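Long-range contacts in beta-N-acetylhexosaminidase (Arthrobacter aurescens, PDB 3RCN), which probably hydrolyses terminal non-reducing N-acetyl-D-hexosamine residues from N-acetyl-beta-D-hexosaminides: residues A[138-143]-A[450-456]; A[307-313]-A[360-365]; A[392-398]-A[445-451]. The contacts are given in a common frame with arbitrary orientation. Residues are numbered along the deposited sequence.

Contact 1 (A[138-143]-A[450-456]); sequences FGYRGT and LGAQANI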
ATOM      1  N   PHE A 138      -6.340   4.256  28.972  1.00 36.62           N
ATOM      2  CA  PHE A 138      -5.215   5.202  28.904  1.00 38.11           C
ATOM      3  C   PHE A 138      -5.517   6.280  27.884  1.00 40.49           C
ATOM      4  O   PHE A 138      -6.205   6.031  26.890  1.00 47.44           O
ATOM      5  CB  PHE A 138      -3.913   4.513  28.510  1.00 39.48           C
ATOM      6  CG  PHE A 138      -3.473   3.452  29.466  1.00 50.05           C
ATOM      7  CD1 PHE A 138      -3.758   3.553  30.812  1.00 53.46           C
ATOM      8  CD2 PHE A 138      -2.767   2.352  29.018  1.00 50.94           C
ATOM      9  CE1 PHE A 138      -3.348   2.581  31.697  1.00 54.88           C
ATOM     10  CE2 PHE A 138      -2.358   1.372  29.900  1.00 57.21           C
ATOM     11  CZ  PHE A 138      -2.650   1.491  31.245  1.00 57.93           C
ATOM     12  N   GLY A 139      -5.018   7.481  28.127  1.00 31.35           N
ATOM     13  CA  GLY A 139      -5.246   8.571  27.200  1.00 28.65           C
ATOM     14  C   GLY A 139      -4.212   8.594  26.092  1.00 33.38           C
ATOM     15  O   GLY A 139      -4.434   9.197  25.049  1.00 31.84           O
ATOM     16  N   TYR A 140      -3.060   7.978  26.339  1.00 30.83           N
ATOM     17  CA  TYR A 140      -2.017   7.910  25.338  1.00 30.20           C
ATOM     18  C   TYR A 140      -1.819   6.437  24.998  1.00 35.78           C
ATOM     19  O   TYR A 140      -1.278   5.680  25.814  1.00 34.12           O
ATOM     20  CB  TYR A 140      -0.749   8.545  25.923  1.00 30.73           C
ATOM     21  CG  TYR A 140       0.495   8.499  25.056  1.00 31.66           C
ATOM     22  CD1 TYR A 140       1.149   9.673  24.684  1.00 27.19           C
ATOM     23  CD2 TYR A 140       1.040   7.287  24.642  1.00 29.55           C
ATOM     24  CE1 TYR A 140       2.313   9.640  23.917  1.00 20.19           C
ATOM     25  CE2 TYR A 140       2.196   7.246  23.868  1.00 32.20           C
ATOM     26  CZ  TYR A 140       2.825   8.430  23.505  1.00 30.38           C
ATOM     27  OH  TYR A 140       3.964   8.399  22.726  1.00 34.58           O
ATOM     28  N   ARG A 141      -2.278   6.031  23.809  1.00 35.67           N
ATOM     29  CA  ARG A 141      -2.147   4.645  23.379  1.00 31.16           C
ATOM     30  C   ARG A 141      -1.359   4.643  22.075  1.00 36.94           C
ATOM     31  O   ARG A 141      -1.888   4.938  20.999  1.00 34.69           O
ATOM     32  CB  ARG A 141      -3.550   4.073  23.179  1.00 23.71           C
ATOM     33  CG  ARG A 141      -4.486   4.390  24.356  1.00 28.14           C
ATOM     34  CD  ARG A 141      -5.929   3.920  24.176  1.00 26.89           C
ATOM     35  NE  ARG A 141      -6.610   4.597  23.077  1.00 29.03           N
ATOM     36  CZ  ARG A 141      -7.022   5.865  23.094  1.00 34.42           C
ATOM     37  NH1 ARG A 141      -7.643   6.384  22.034  1.00 33.48           N
ATOM     38  NH2 ARG A 141      -6.820   6.623  24.162  1.00 29.89           N
ATOM     39  N   GLY A 142      -0.098   4.247  22.187  1.00 32.90           N
ATOM     40  CA  GLY A 142       0.853   4.516  21.137  1.00 19.37           C
ATOM     41  C   GLY A 142       1.321   3.350  20.313  1.00 29.32           C
ATOM     42  O   GLY A 142       1.176   2.199  20.704  1.00 34.57           O
ATOM     43  N   THR A 143       1.965   3.675  19.202  1.00 30.06           N
ATOM     44  CA  THR A 143       2.786   2.737  18.468  1.00 30.45           C
ATOM     45  C   THR A 143       3.916   3.542  17.867  1.00 29.34           C
ATOM     46  O   THR A 143       3.710   4.641  17.334  1.00 26.10           O
ATOM     47  CB  THR A 143       2.019   2.054  17.305  1.00 43.23           C
ATOM     48  OG1 THR A 143       0.945   1.264  17.826  1.00 47.40           O
ATOM     49  CG2 THR A 143       2.952   1.162  16.525  1.00 34.15           C
ATOM     50  N   LEU A 450       0.817   8.983  31.387  1.00 42.55           N
ATOM     51  CA  LEU A 450      -0.044   9.276  30.258  1.00 38.59           C
ATOM     52  C   LEU A 450      -0.618   8.008  29.625  1.00 35.63           C
ATOM     53  O   LEU A 450      -1.752   8.004  29.137  1.00 40.95           O
ATOM     54  CB  LEU A 450       0.726  10.083  29.222  1.00 39.20           C
ATOM     55  CG  LEU A 450       1.324  11.374  29.748  1.00 37.86           C
ATOM     56  CD1 LEU A 450       1.764  12.236  28.588  1.00 38.62           C
ATOM     57  CD2 LEU A 450       0.281  12.069  30.594  1.00 34.86           C
ATOM     58  N   GLY A 451       0.178   6.943  29.629  1.00 32.09           N
ATOM     59  CA  GLY A 451      -0.181   5.724  28.929  1.00 41.05           C
ATOM     60  C   GLY A 451       1.011   4.850  28.562  1.00 40.37           C
ATOM     61  O   GLY A 451       2.061   4.862  29.228  1.00 35.60           O
ATOM     62  N   ALA A 452       0.825   4.066  27.505  1.00 32.97           N
ATOM     63  CA  ALA A 452       1.832   3.108  27.060  1.00 41.42           C
ATOM     64  C   ALA A 452       2.016   3.136  25.543  1.00 40.22           C
ATOM     65  O   ALA A 452       1.254   3.783  24.825  1.00 36.44           O
ATOM     66  CB  ALA A 452       1.492   1.691  27.543  1.00 39.97           C
ATOM     67  N   GLN A 453       3.067   2.476  25.070  1.00 38.92           N
ATOM     68  CA  GLN A 453       3.366   2.460  23.652  1.00 42.30           C
ATOM     69  C   GLN A 453       4.097   1.176  23.250  1.00 43.39           C
ATOM     70  O   GLN A 453       4.938   0.673  23.992  1.00 45.41           O
ATOM     71  CB  GLN A 453       4.184   3.707  23.335  1.00 40.03           C
ATOM     72  CG  GLN A 453       4.887   3.743  22.019  1.00 43.36           C
ATOM     73  CD  GLN A 453       5.738   4.994  21.908  1.00 47.80           C
ATOM     74  OE1 GLN A 453       5.233   6.109  22.053  1.00 50.46           O
ATOM     75  NE2 GLN A 453       7.039   4.821  21.683  1.00 44.73           N
ATOM     76  N   ALA A 454       3.779   0.649  22.074  1.00 34.39           N
ATOM     77  CA  ALA A 454       4.503  -0.495  21.539  1.00 33.24           C
ATOM     78  C   ALA A 454       5.458  -0.013  20.445  1.00 33.65           C
ATOM     79  O   ALA A 454       5.095   0.827  19.620  1.00 30.73           O
ATOM     80  CB  ALA A 454       3.534  -1.533  20.988  1.00 31.18           C
ATOM     81  N   ASN A 455       6.680  -0.537  20.451  1.00 34.19           N
ATOM     82  CA  ASN A 455       7.701  -0.111  19.495  1.00 41.24           C
ATOM     83  C   ASN A 455       8.044  -1.199  18.482  1.00 39.04           C
ATOM     84  O   ASN A 455       8.282  -2.348  18.851  1.00 31.99           O
ATOM     85  CB  ASN A 455       8.980   0.337  20.218  1.00 41.02           C
ATOM     86  CG  ASN A 455       8.748   1.535  21.127  1.00 45.95           C
ATOM     87  OD1 ASN A 455       7.781   2.266  20.961  1.00 45.56           O
ATOM     88  ND2 ASN A 455       9.643   1.742  22.086  1.00 48.36           N
ATOM     89  N   ILE A 456       8.055  -0.830  17.206  1.00 38.99           N
ATOM     90  CA  ILE A 456       8.466  -1.743  16.153  1.00 37.39           C
ATOM     91  C   ILE A 456       9.756  -1.240  15.491  1.00 35.91           C
ATOM     92  O   ILE A 456       9.725  -0.333  14.651  1.00 32.14           O
ATOM     93  CB  ILE A 456       7.342  -1.799  15.095  1.00 38.37           C
ATOM     94  CG1 ILE A 456       5.985  -1.971  15.796  1.00 34.35           C
ATOM     95  CG2 ILE A 456       7.593  -2.890  14.063  1.00 39.51           C
ATOM     96  CD1 ILE A 456       4.796  -1.721  14.894  1.00 33.43           C
TER
HETATM   97  O   HOH W   1      -4.546   8.288  30.862  1.00 52.66           O
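Y140 packs its CB against the CB of L450 at 3.9 Å, and its ring then runs along segment 450-456 until OH donates a 2.7 Å hydrogen bond to Q453 OE1. The amide of the same glutamine is held as well, NE2 donating to N455 OD1 at 2.8 Å. These side chains flank the seam of a (β/α)8, or TIM, barrel: the first strand of the barrel, 140-146, pairs in parallel with its eighth and last, 449-456, with some 300 residues between them. Over 140-143 and 450-456 the strand directions differ by only 5°. Main-chain bonds pass back and forth, Y140 N to L450 O (3.1 Å), A452 N to Y140 O (3.1 Å) and G142 N to A452 O (3.0 Å), before a weak one from A454 N to G142 O (3.3 Å). Glycines make the close approach possible. A CB on G451 would collide with Y140 O, which instead receives a CA-H...O contact from G451 CA at 3.3 Å; one on G142 would crowd Q453 CB. On the sheet face carrying R141, T143, A452 and A454, helices 154-166 and 474-483 pack against the seam, and T143 CG2 reaches I456 CD1 at 3.8 Å. R141 turns back to the loop, its NH2 binding F138 O at 2.9 Å, and also forms a salt bridge with E78. Apolar contacts with the helices thus sit beside buried polar groups with partners of their own: closing the barrel pairs the Y140 hydroxyl with Q453 as well as the backbone amides, while N455, on the same strand, takes up the glutamine NE2.

Contact 2 (A[307-313]-A[360-365]); sequences SPWISLG and RATSVW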
ATOM      1  N   SER A 307       1.974  18.387  16.420  1.00 34.24           N
ATOM      2  CA  SER A 307       2.025  17.678  17.704  1.00 34.72           C
ATOM      3  C   SER A 307       2.643  18.459  18.896  1.00 31.12           C
ATOM      4  O   SER A 307       3.731  19.025  18.777  1.00 34.07           O
ATOM      5  CB  SER A 307       2.825  16.392  17.499  1.00 26.72           C
ATOM      6  OG  SER A 307       3.164  15.780  18.728  1.00 22.58           O
ATOM      7  N   PRO A 308       1.960  18.462  20.059  1.00 24.07           N
ATOM      8  CA  PRO A 308       2.483  19.148  21.259  1.00 27.30           C
ATOM      9  C   PRO A 308       3.819  18.580  21.746  1.00 34.15           C
ATOM     10  O   PRO A 308       4.557  19.304  22.401  1.00 47.15           O
ATOM     11  CB  PRO A 308       1.394  18.921  22.323  1.00 20.76           C
ATOM     12  CG  PRO A 308       0.161  18.512  21.542  1.00 33.52           C
ATOM     13  CD  PRO A 308       0.656  17.820  20.302  1.00 21.79           C
ATOM     14  N   TRP A 309       4.115  17.314  21.451  1.00 41.50           N
ATOM     15  CA  TRP A 309       5.433  16.747  21.754  1.00 38.04           C
ATOM     16  C   TRP A 309       6.258  16.564  20.486  1.00 41.60           C
ATOM     17  O   TRP A 309       5.723  16.271  19.418  1.00 45.40           O
ATOM     18  CB  TRP A 309       5.319  15.381  22.430  1.00 36.63           C
ATOM     19  CG  TRP A 309       4.522  15.367  23.678  1.00 41.59           C
ATOM     20  CD1 TRP A 309       4.967  15.631  24.941  1.00 44.52           C
ATOM     21  CD2 TRP A 309       3.134  15.052  23.796  1.00 41.30           C
ATOM     22  NE1 TRP A 309       3.932  15.511  25.842  1.00 41.44           N
ATOM     23  CE2 TRP A 309       2.793  15.159  25.164  1.00 41.34           C
ATOM     24  CE3 TRP A 309       2.136  14.711  22.877  1.00 41.66           C
ATOM     25  CZ2 TRP A 309       1.498  14.924  25.639  1.00 40.90           C
ATOM     26  CZ3 TRP A 309       0.841  14.477  23.350  1.00 46.06           C
ATOM     27  CH2 TRP A 309       0.538  14.584  24.719  1.00 42.28           C
ATOM     28  N   ILE A 310       7.566  16.720  20.615  1.00 34.44           N
ATOM     29  CA  ILE A 310       8.491  16.414  19.538  1.00 27.06           C
ATOM     30  C   ILE A 310       9.618  15.605  20.156  1.00 29.96           C
ATOM     31  O   ILE A 310      10.130  15.971  21.199  1.00 33.31           O
ATOM     32  CB  ILE A 310       9.001  17.709  18.909  1.00 28.10           C
ATOM     33  CG1 ILE A 310       7.870  18.323  18.080  1.00 36.75           C
ATOM     34  CG2 ILE A 310      10.248  17.466  18.079  1.00 17.69           C
ATOM     35  CD1 ILE A 310       8.265  19.547  17.332  1.00 48.30           C
ATOM     36  N   SER A 311       9.971  14.475  19.555  1.00 31.03           N
ATOM     37  CA  SER A 311      10.917  13.567  20.198  1.00 32.88           C
ATOM     38  C   SER A 311      12.350  13.847  19.788  1.00 33.53           C
ATOM     39  O   SER A 311      12.648  14.006  18.607  1.00 31.81           O
ATOM     40  CB  SER A 311      10.565  12.105  19.920  1.00 35.82           C
ATOM     41  OG  SER A 311      11.591  11.241  20.385  1.00 34.68           O
ATOM     42  N   LEU A 312      13.218  13.995  20.781  1.00 33.51           N
ATOM     43  CA  LEU A 312      14.646  14.144  20.541  1.00 30.97           C
ATOM     44  C   LEU A 312      15.464  12.882  20.739  1.00 33.03           C
ATOM     45  O   LEU A 312      16.682  12.917  20.584  1.00 39.77           O
ATOM     46  CB  LEU A 312      15.230  15.304  21.346  1.00 34.08           C
ATOM     47  CG  LEU A 312      14.649  16.668  20.967  1.00 32.09           C
ATOM     48  CD1 LEU A 312      15.198  17.752  21.879  1.00 30.42           C
ATOM     49  CD2 LEU A 312      14.926  16.982  19.513  1.00 27.57           C
ATOM     50  N   GLY A 313      14.829  11.764  21.074  1.00 30.69           N
ATOM     51  CA  GLY A 313      15.624  10.576  21.333  1.00 37.12           C
ATOM     52  C   GLY A 313      16.463  10.699  22.596  1.00 41.69           C
ATOM     53  O   GLY A 313      15.927  10.793  23.692  1.00 45.72           O
ATOM     54  N   ARG A 360       6.412  23.742  22.193  1.00 26.75           N
ATOM     55  CA  ARG A 360       6.354  22.292  22.242  1.00 24.53           C
ATOM     56  C   ARG A 360       7.106  21.704  23.422  1.00 28.24           C
ATOM     57  O   ARG A 360       8.212  22.144  23.754  1.00 30.54           O
ATOM     58  CB  ARG A 360       6.924  21.690  20.950  1.00 28.32           C
ATOM     59  CG  ARG A 360       6.432  22.354  19.672  1.00 29.07           C
ATOM     60  CD  ARG A 360       4.911  22.299  19.521  1.00 30.80           C
ATOM     61  NE  ARG A 360       4.507  23.045  18.333  1.00 34.01           N
ATOM     62  CZ  ARG A 360       4.361  22.504  17.123  1.00 35.61           C
ATOM     63  NH1 ARG A 360       4.561  21.202  16.946  1.00 30.55           N
ATOM     64  NH2 ARG A 360       4.005  23.264  16.092  1.00 31.05           N
ATOM     65  N   ALA A 361       6.499  20.697  24.039  1.00 30.05           N
ATOM     66  CA  ALA A 361       7.174  19.860  25.019  1.00 31.07           C
ATOM     67  C   ALA A 361       8.124  18.912  24.291  1.00 39.63           C
ATOM     68  O   ALA A 361       7.967  18.666  23.103  1.00 40.03           O
ATOM     69  CB  ALA A 361       6.159  19.084  25.821  1.00 24.66           C
ATOM     70  N   THR A 362       9.116  18.387  25.003  1.00 47.34           N
ATOM     71  CA  THR A 362      10.084  17.459  24.417  1.00 37.66           C
ATOM     72  C   THR A 362       9.817  16.029  24.859  1.00 39.42           C
ATOM     73  O   THR A 362       9.333  15.777  25.964  1.00 37.01           O
ATOM     74  CB  THR A 362      11.530  17.829  24.807  1.00 34.76           C
ATOM     75  OG1 THR A 362      11.923  19.008  24.104  1.00 44.47           O
ATOM     76  CG2 THR A 362      12.502  16.715  24.454  1.00 31.79           C
ATOM     77  N   SER A 363      10.117  15.088  23.977  1.00 38.84           N
ATOM     78  CA  SER A 363      10.004  13.685  24.319  1.00 37.21           C
ATOM     79  C   SER A 363      11.392  13.038  24.206  1.00 38.46           C
ATOM     80  O   SER A 363      12.131  13.313  23.259  1.00 34.73           O
ATOM     81  CB  SER A 363       8.994  13.021  23.387  1.00 43.41           C
ATOM     82  OG  SER A 363       8.854  11.647  23.685  1.00 55.65           O
ATOM     83  N   VAL A 364      11.753  12.202  25.180  1.00 25.85           N
ATOM     84  CA  VAL A 364      13.047  11.521  25.166  1.00 32.75           C
ATOM     85  C   VAL A 364      12.940  10.096  25.705  1.00 34.32           C
ATOM     86  O   VAL A 364      11.948   9.736  26.335  1.00 34.69           O
ATOM     87  CB  VAL A 364      14.100  12.277  26.013  1.00 37.62           C
ATOM     88  CG1 VAL A 364      14.237  13.710  25.547  1.00 39.24           C
ATOM     89  CG2 VAL A 364      13.725  12.241  27.485  1.00 33.79           C
ATOM     90  N   TRP A 365      13.969   9.291  25.470  1.00 42.20           N
ATOM     91  CA  TRP A 365      13.985   7.921  25.982  1.00 54.41           C
ATOM     92  C   TRP A 365      14.452   7.780  27.440  1.00 58.66           C
ATOM     93  O   TRP A 365      14.272   6.725  28.045  1.00 59.02           O
ATOM     94  CB  TRP A 365      14.816   7.008  25.071  1.00 53.90           C
ATOM     95  CG  TRP A 365      14.254   6.883  23.695  1.00 50.38           C
ATOM     96  CD1 TRP A 365      14.752   7.426  22.548  1.00 52.85           C
ATOM     97  CD2 TRP A 365      13.068   6.187  23.322  1.00 54.23           C
ATOM     98  NE1 TRP A 365      13.947   7.109  21.477  1.00 44.42           N
ATOM     99  CE2 TRP A 365      12.906   6.343  21.931  1.00 50.70           C
ATOM    100  CE3 TRP A 365      12.124   5.438  24.027  1.00 55.64           C
ATOM    101  CZ2 TRP A 365      11.850   5.785  21.243  1.00 53.01           C
ATOM    102  CZ3 TRP A 365      11.081   4.889  23.343  1.00 50.89           C
ATOM    103  CH2 TRP A 365      10.946   5.063  21.966  1.00 55.67           C
TER
HETATM  104  O   HOH W   2      10.868   9.693  22.723  1.00 43.58           O
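Strands 309-313 and 361-364 run in parallel, their axes approaching to 4.4 Å and crossing at -39°, the strong twist expected of neighbours in a TIM barrel. They form a β-α-β unit whose connection contains helix 342-357. Backbone bonds link A361 N to P308 O (2.9 Å), I310 N to A361 O (3.2 Å), S363 N to I310 O (2.9 Å) and L312 N to S363 O (2.8 Å); W365 N to G313 O (3.0 Å) adds one beyond the second strand. Outward, I310 and T362 meet the surrounding helices 288-304 and 342-357, while L312 CD1 touches T362 CG2 at 3.9 Å. At the start of the pair, R360 NH1 donates to S307 O at 3.0 Å and also to F305 O. W365, at the other end, binds E243 through NE1. The opposite face of the sheet carries W309, whose CD1 rests 3.8 Å from A361 CB, and two paired serines: one water lies 2.9 Å from S311 OG and 3.0 Å from S363 OG.

Contact 3 (A[392-398]-A[445-451]); sequences LRKGYDV and FPGRLLG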
ATOM      1  N   LEU A 392       8.743   9.679  37.376  1.00 51.73           N
ATOM      2  CA  LEU A 392       7.588  10.326  37.985  1.00 50.92           C
ATOM      3  C   LEU A 392       7.998  11.119  39.236  1.00 58.30           C
ATOM      4  O   LEU A 392       7.557  12.250  39.445  1.00 53.44           O
ATOM      5  CB  LEU A 392       6.542   9.282  38.351  1.00 51.23           C
ATOM      6  CG  LEU A 392       5.944   8.457  37.212  1.00 58.92           C
ATOM      7  CD1 LEU A 392       5.383   7.163  37.760  1.00 61.43           C
ATOM      8  CD2 LEU A 392       4.870   9.236  36.455  1.00 59.05           C
ATOM      9  N   ARG A 393       8.854  10.526  40.064  1.00 64.60           N
ATOM     10  CA  ARG A 393       9.385  11.242  41.216  1.00 75.48           C
ATOM     11  C   ARG A 393       9.921  12.620  40.804  1.00 77.24           C
ATOM     12  O   ARG A 393       9.696  13.611  41.499  1.00 85.89           O
ATOM     13  CB  ARG A 393      10.491  10.439  41.910  1.00 82.67           C
ATOM     14  CG  ARG A 393      10.030   9.175  42.625  1.00 86.82           C
ATOM     15  CD  ARG A 393      11.031   8.804  43.719  1.00 90.89           C
ATOM     16  NE  ARG A 393      11.431   7.397  43.683  1.00 96.92           N
ATOM     17  CZ  ARG A 393      10.762   6.409  44.273  1.00101.15           C
ATOM     18  NH1 ARG A 393       9.645   6.668  44.943  1.00103.27           N
ATOM     19  NH2 ARG A 393      11.203   5.157  44.191  1.00 99.90           N
ATOM     20  N   LYS A 394      10.594  12.693  39.658  1.00 79.22           N
ATOM     21  CA  LYS A 394      11.203  13.944  39.220  1.00 72.71           C
ATOM     22  C   LYS A 394      10.225  14.864  38.489  1.00 76.57           C
ATOM     23  O   LYS A 394      10.624  15.934  38.023  1.00 79.98           O
ATOM     24  CB  LYS A 394      12.395  13.686  38.296  1.00 70.11           C
ATOM     25  CG  LYS A 394      13.712  13.366  38.988  1.00 72.12           C
ATOM     26  CD  LYS A 394      14.085  11.895  38.847  1.00 76.38           C
ATOM     27  CE  LYS A 394      15.578  11.688  39.066  1.00 80.95           C
ATOM     28  NZ  LYS A 394      15.894  10.323  39.566  1.00 84.78           N
ATOM     29  N   GLY A 395       8.964  14.448  38.357  1.00 75.64           N
ATOM     30  CA  GLY A 395       7.942  15.289  37.743  1.00 74.25           C
ATOM     31  C   GLY A 395       7.774  15.158  36.231  1.00 71.90           C
ATOM     32  O   GLY A 395       6.930  15.824  35.624  1.00 69.55           O
ATOM     33  N   TYR A 396       8.588  14.311  35.616  1.00 67.07           N
ATOM     34  CA  TYR A 396       8.470  14.070  34.194  1.00 62.89           C
ATOM     35  C   TYR A 396       7.204  13.257  33.939  1.00 61.18           C
ATOM     36  O   TYR A 396       6.886  12.346  34.706  1.00 61.37           O
ATOM     37  CB  TYR A 396       9.713  13.341  33.664  1.00 71.08           C
ATOM     38  CG  TYR A 396      10.992  14.150  33.781  1.00 89.57           C
ATOM     39  CD1 TYR A 396      10.970  15.446  34.293  1.00 97.86           C
ATOM     40  CD2 TYR A 396      12.218  13.626  33.370  1.00 94.14           C
ATOM     41  CE1 TYR A 396      12.129  16.198  34.406  1.00103.92           C
ATOM     42  CE2 TYR A 396      13.388  14.372  33.476  1.00100.09           C
ATOM     43  CZ  TYR A 396      13.335  15.660  33.996  1.00108.79           C
ATOM     44  OH  TYR A 396      14.484  16.419  34.110  1.00114.61           O
ATOM     45  N   ASP A 397       6.467  13.604  32.883  1.00 57.46           N
ATOM     46  CA  ASP A 397       5.362  12.762  32.415  1.00 51.47           C
ATOM     47  C   ASP A 397       5.922  11.510  31.747  1.00 43.05           C
ATOM     48  O   ASP A 397       6.938  11.558  31.071  1.00 45.83           O
ATOM     49  CB  ASP A 397       4.441  13.510  31.447  1.00 53.33           C
ATOM     50  CG  ASP A 397       3.543  14.515  32.150  1.00 65.28           C
ATOM     51  OD1 ASP A 397       3.323  14.379  33.374  1.00 75.12           O
ATOM     52  OD2 ASP A 397       3.054  15.444  31.476  1.00 66.43           O
ATOM     53  N   VAL A 398       5.251  10.390  31.950  1.00 36.36           N
ATOM     54  CA  VAL A 398       5.778   9.104  31.534  1.00 34.30           C
ATOM     55  C   VAL A 398       4.802   8.345  30.615  1.00 41.75           C
ATOM     56  O   VAL A 398       3.584   8.429  30.773  1.00 44.79           O
ATOM     57  CB  VAL A 398       6.079   8.256  32.779  1.00 32.65           C
ATOM     58  CG1 VAL A 398       6.444   6.825  32.406  1.00 31.71           C
ATOM     59  CG2 VAL A 398       7.178   8.905  33.592  1.00 33.50           C
ATOM     60  N   PHE A 445       2.946  11.168  43.039  1.00109.63           N
ATOM     61  CA  PHE A 445       4.070  12.024  42.657  1.00 97.51           C
ATOM     62  C   PHE A 445       3.680  13.141  41.680  1.00 80.81           C
ATOM     63  O   PHE A 445       2.554  13.178  41.176  1.00 70.36           O
ATOM     64  CB  PHE A 445       5.201  11.194  42.037  1.00102.28           C
ATOM     65  CG  PHE A 445       4.946   9.715  42.020  1.00109.93           C
ATOM     66  CD1 PHE A 445       5.934   8.831  42.423  1.00112.76           C
ATOM     67  CD2 PHE A 445       3.728   9.204  41.588  1.00114.22           C
ATOM     68  CE1 PHE A 445       5.712   7.467  42.403  1.00116.44           C
ATOM     69  CE2 PHE A 445       3.495   7.842  41.570  1.00117.08           C
ATOM     70  CZ  PHE A 445       4.489   6.970  41.973  1.00118.22           C
ATOM     71  N   PRO A 446       4.637  14.033  41.380  1.00 74.09           N
ATOM     72  CA  PRO A 446       4.440  15.172  40.471  1.00 72.35           C
ATOM     73  C   PRO A 446       4.315  14.783  39.001  1.00 71.38           C
ATOM     74  O   PRO A 446       3.668  15.501  38.234  1.00 75.40           O
ATOM     75  CB  PRO A 446       5.700  16.020  40.687  1.00 68.14           C
ATOM     76  CG  PRO A 446       6.721  15.066  41.192  1.00 69.10           C
ATOM     77  CD  PRO A 446       5.961  14.076  42.026  1.00 70.84           C
ATOM     78  N   GLY A 447       4.941  13.676  38.612  1.00 65.41           N
ATOM     79  CA  GLY A 447       4.847  13.203  37.245  1.00 60.58           C
ATOM     80  C   GLY A 447       3.560  12.422  37.095  1.00 62.39           C
ATOM     81  O   GLY A 447       3.092  11.811  38.067  1.00 63.19           O
ATOM     82  N   ARG A 448       2.976  12.442  35.898  1.00 54.52           N
ATOM     83  CA  ARG A 448       1.774  11.648  35.646  1.00 48.22           C
ATOM     84  C   ARG A 448       1.950  10.631  34.533  1.00 51.02           C
ATOM     85  O   ARG A 448       2.686  10.864  33.576  1.00 47.57           O
ATOM     86  CB  ARG A 448       0.552  12.537  35.380  1.00 56.83           C
ATOM     87  CG  ARG A 448       0.798  13.746  34.489  1.00 70.07           C
ATOM     88  CD  ARG A 448      -0.467  14.591  34.360  1.00 81.12           C
ATOM     89  NE  ARG A 448      -1.568  13.840  33.755  1.00 93.01           N
ATOM     90  CZ  ARG A 448      -1.961  13.969  32.487  1.00100.53           C
ATOM     91  NH1 ARG A 448      -1.345  14.828  31.684  1.00103.17           N
ATOM     92  NH2 ARG A 448      -2.975  13.245  32.020  1.00100.17           N
ATOM     93  N   LEU A 449       1.247   9.508  34.659  1.00 52.89           N
ATOM     94  CA  LEU A 449       1.335   8.440  33.673  1.00 49.65           C
ATOM     95  C   LEU A 449       0.320   8.725  32.589  1.00 50.68           C
ATOM     96  O   LEU A 449      -0.888   8.724  32.837  1.00 55.94           O
ATOM     97  CB  LEU A 449       1.013   7.093  34.308  1.00 54.80           C
ATOM     98  CG  LEU A 449       2.075   6.014  34.167  1.00 66.71           C
ATOM     99  CD1 LEU A 449       1.490   4.653  34.484  1.00 74.13           C
ATOM    100  CD2 LEU A 449       2.617   6.031  32.760  1.00 69.10           C
ATOM    101  N   LEU A 450       0.817   8.983  31.387  1.00 42.55           N
ATOM    102  CA  LEU A 450      -0.044   9.276  30.258  1.00 38.59           C
ATOM    103  C   LEU A 450      -0.618   8.008  29.625  1.00 35.63           C
ATOM    104  O   LEU A 450      -1.752   8.004  29.137  1.00 40.95           O
ATOM    105  CB  LEU A 450       0.726  10.083  29.222  1.00 39.20           C
ATOM    106  CG  LEU A 450       1.324  11.374  29.748  1.00 37.86           C
ATOM    107  CD1 LEU A 450       1.764  12.236  28.588  1.00 38.62           C
ATOM    108  CD2 LEU A 450       0.281  12.069  30.594  1.00 34.86           C
ATOM    109  N   GLY A 451       0.178   6.943  29.629  1.00 32.09           N
ATOM    110  CA  GLY A 451      -0.181   5.724  28.929  1.00 41.05           C
ATOM    111  C   GLY A 451       1.011   4.850  28.562  1.00 40.37           C
ATOM    112  O   GLY A 451       2.061   4.862  29.228  1.00 35.60           O
TER
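One carbonyl serves two donors where helix 385-393 ends: L392 O accepts G395 N at 2.8 Å and, from the other segment, G447 N at 3.1 Å. G395, with positive phi, closes the helix in a Schellman motif, and G447 fits against the turn because a CB there would strike L392 CA and Y396 O. Beyond the turn, strand pairing takes over. V398 N donates to R448 O (3.1 Å), and V398 O accepts L450 N (2.9 Å), so both polar backbone atoms of V398 are used within this parallel pair. R448 N appears to donate to D397 OD1 at 3.2 Å, although that oxygen is less surely placed; K394 NZ is paired with D390. Apolar cover comes from L392, whose CB sits over the face of the F445 ring in a CH-π contact, 4.2 Å from its centroid. The contact thus joins the end of helix 385-393 to the starts of barrel strands 397-400 and 449-456, with strand 378-381 flanking the former and strand 140-146 the latter.

Overall arrangement
The three contacts sample one eight-stranded barrel: contact 1 joins its first and last strands, contact 2 its fourth and fifth, contact 3 the entry to its seventh and eighth. Contacts 2 and 3 follow in series inside the chain loop closed by contact 1; all three centres lie 14 to 15 Å apart. L450, shared by contacts 1 and 3, meets contact 2 through CD1, 4.0 Å from W309 CZ2. Further along the barrel, W365 CH2 lies 3.6 Å from N455 ND2. W365 also approaches the catalytic region, its side chain about 7 Å from that of E316, the predicted proton donor, whereas contacts 1 and 3 lie away from that site, contact 1 touching W365 through N455 and Q453.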